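Neutral ceramidase (Pseudomonas aeruginosa, PDB 2ZWS) cleaves the N-acyl linkage of ceramides to give sphingosine and free fatty acid, and also runs the reverse synthesis, using a bound zinc ion. Local coordinates at residues 365-370 with 374-379. Numbering follows the deposited sequence. Where two conformers were deposited one is given.
Sequences QELVQC and KTILAD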
# COMPACT_ATOMS: atom_id res chain seq x y z
N GLN A 365 -12.72 4.89 -34.40
CA GLN A 365 -12.38 3.64 -35.09
C GLN A 365 -10.92 3.24 -34.89
O GLN A 365 -10.60 2.05 -34.77
CB GLN A 365 -12.68 3.75 -36.59
CG GLN A 365 -12.47 2.43 -37.36
CD GLN A 365 -12.20 2.61 -38.84
OE1 GLN A 365 -12.08 1.63 -39.58
NE2 GLN A 365 -12.09 3.86 -39.29
N GLU A 366 -10.04 4.23 -34.86
CA GLU A 366 -8.61 3.99 -34.70
C GLU A 366 -8.38 3.33 -33.34
O GLU A 366 -7.59 2.39 -33.22
CB GLU A 366 -7.82 5.30 -34.82
CG GLU A 366 -8.24 6.19 -36.01
CD GLU A 366 -9.30 7.24 -35.64
OE1 GLU A 366 -8.92 8.35 -35.18
OE2 GLU A 366 -10.51 6.98 -35.82
N LEU A 367 -9.10 3.80 -32.33
CA LEU A 367 -9.00 3.24 -30.99
C LEU A 367 -9.54 1.80 -30.93
O LEU A 367 -8.88 0.91 -30.40
CB LEU A 367 -9.71 4.13 -29.96
CG LEU A 367 -9.64 3.62 -28.51
CD1 LEU A 367 -8.21 3.68 -27.97
CD2 LEU A 367 -10.58 4.39 -27.62
N VAL A 368 -10.74 1.58 -31.48
CA VAL A 368 -11.33 0.25 -31.53
C VAL A 368 -10.34 -0.72 -32.18
O VAL A 368 -10.12 -1.83 -31.68
CB VAL A 368 -12.69 0.24 -32.32
CG1 VAL A 368 -13.24 -1.18 -32.46
CG2 VAL A 368 -13.72 1.15 -31.64
N GLN A 369 -9.73 -0.29 -33.28
CA GLN A 369 -8.82 -1.15 -34.02
C GLN A 369 -7.54 -1.43 -33.26
O GLN A 369 -7.13 -2.59 -33.18
CB GLN A 369 -8.53 -0.61 -35.42
CG GLN A 369 -9.71 -0.77 -36.36
CD GLN A 369 -10.37 -2.15 -36.28
OE1 GLN A 369 -11.53 -2.28 -35.88
NE2 GLN A 369 -9.62 -3.19 -36.66
N CYS A 370 -6.90 -0.41 -32.70
CA CYS A 370 -5.63 -0.80 -32.13
C CYS A 370 -5.75 -1.41 -30.69
O CYS A 370 -4.84 -2.13 -30.32
CB CYS A 370 -4.45 0.20 -32.40
SG CYS A 370 -3.88 0.45 -34.13
N LYS A 374 -9.74 -6.38 -27.14
CA LYS A 374 -10.58 -5.73 -26.16
C LYS A 374 -11.92 -5.29 -26.73
O LYS A 374 -11.99 -4.78 -27.86
CB LYS A 374 -9.83 -4.49 -25.62
CG LYS A 374 -10.55 -3.78 -24.44
CD LYS A 374 -9.74 -2.57 -23.92
CE LYS A 374 -8.56 -3.03 -23.07
NZ LYS A 374 -7.62 -1.88 -22.91
N THR A 375 -12.99 -5.50 -25.96
CA THR A 375 -14.26 -4.85 -26.29
C THR A 375 -14.42 -3.69 -25.32
O THR A 375 -14.56 -3.85 -24.09
CB THR A 375 -15.48 -5.80 -26.35
OG1 THR A 375 -15.88 -6.19 -25.04
CG2 THR A 375 -15.16 -7.03 -27.18
N ILE A 376 -14.32 -2.50 -25.88
CA ILE A 376 -14.24 -1.30 -25.07
C ILE A 376 -15.53 -1.04 -24.30
O ILE A 376 -16.62 -1.00 -24.89
CB ILE A 376 -13.85 -0.08 -25.93
CG1 ILE A 376 -12.43 -0.27 -26.48
CG2 ILE A 376 -13.99 1.20 -25.12
CD1 ILE A 376 -12.01 0.73 -27.54
N LEU A 377 -15.39 -0.89 -22.98
CA LEU A 377 -16.47 -0.48 -22.11
C LEU A 377 -16.43 1.03 -21.87
O LEU A 377 -17.47 1.71 -21.90
CB LEU A 377 -16.40 -1.22 -20.77
CG LEU A 377 -17.39 -0.82 -19.68
CD1 LEU A 377 -18.83 -1.15 -20.08
CD2 LEU A 377 -17.04 -1.50 -18.37
N ALA A 378 -15.23 1.55 -21.62
CA ALA A 378 -15.05 2.98 -21.37
C ALA A 378 -13.78 3.47 -22.04
O ALA A 378 -12.71 2.91 -21.86
CB ALA A 378 -15.01 3.27 -19.86
N ASP A 379 -13.93 4.53 -22.83
CA ASP A 379 -12.81 5.18 -23.49
C ASP A 379 -12.32 6.28 -22.55
O ASP A 379 -12.75 7.42 -22.63
CB ASP A 379 -13.27 5.79 -24.84
CG ASP A 379 -12.17 6.60 -25.53
OD1 ASP A 379 -11.10 6.81 -24.93
OD2 ASP A 379 -12.40 7.06 -26.69
O HOH W 1 -11.59 -2.55 -29.23
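Leu-367 and Val-368, on the short helix 365-370, meet Ile-376 and Asp-379 where the helix is followed by a short loop and a bulged strand, within the N-terminal ceramidase family region, far from the centre of the chain and away from the metal sites. Within 374-379, the short strand 376-378 pairs antiparallel with strand 326-327, and a classic beta bulge sets Leu-377 and Ala-378 opposite the single residue Ile-326. Three residues separate the two segments, and no direct hydrogen bond joins them; the packing is largely apolar. Ile-376 sends its longer branch at the helix: CG1 lies anti to the carbonyl carbon (chi1 -65°) and the chain runs on extended, which carries CD1 to 3.9 Å from CG of Leu-367. The same methyl comes 4.1 Å from CA of Val-368, with CG2 of that valine a looser neighbour, so one methyl group rests against both helix residues.

Leu-367 is buried and reaches two partners. With CG trans to the backbone N (chi1 -180°), its CD2 branch lies between CD1 of Ile-376 and the carboxylate of Asp-379, and approaches Asp-379 OD2 to 3.4 Å. CD2 sits over the flat face of that carboxylate, nearly above CG, which is equally near; the contact is van der Waals in kind. The other carboxylate oxygen, OD1, accepts a hydrogen bond from the backbone N of Asn-382, which would restrain the rotation of the carboxylate. Nearby, Cys-370 touches Cys-322, its inferred disulfide partner, and NZ of Lys-374 bonds to the carbonyl oxygens of Ala-325 and Thr-465. Beside the apolar contact, where Val-368 approaches Lys-374, a water bridges the backbones, donating to O of Val-368 at 2.9 Å and to O of Lys-374 at 2.6 Å.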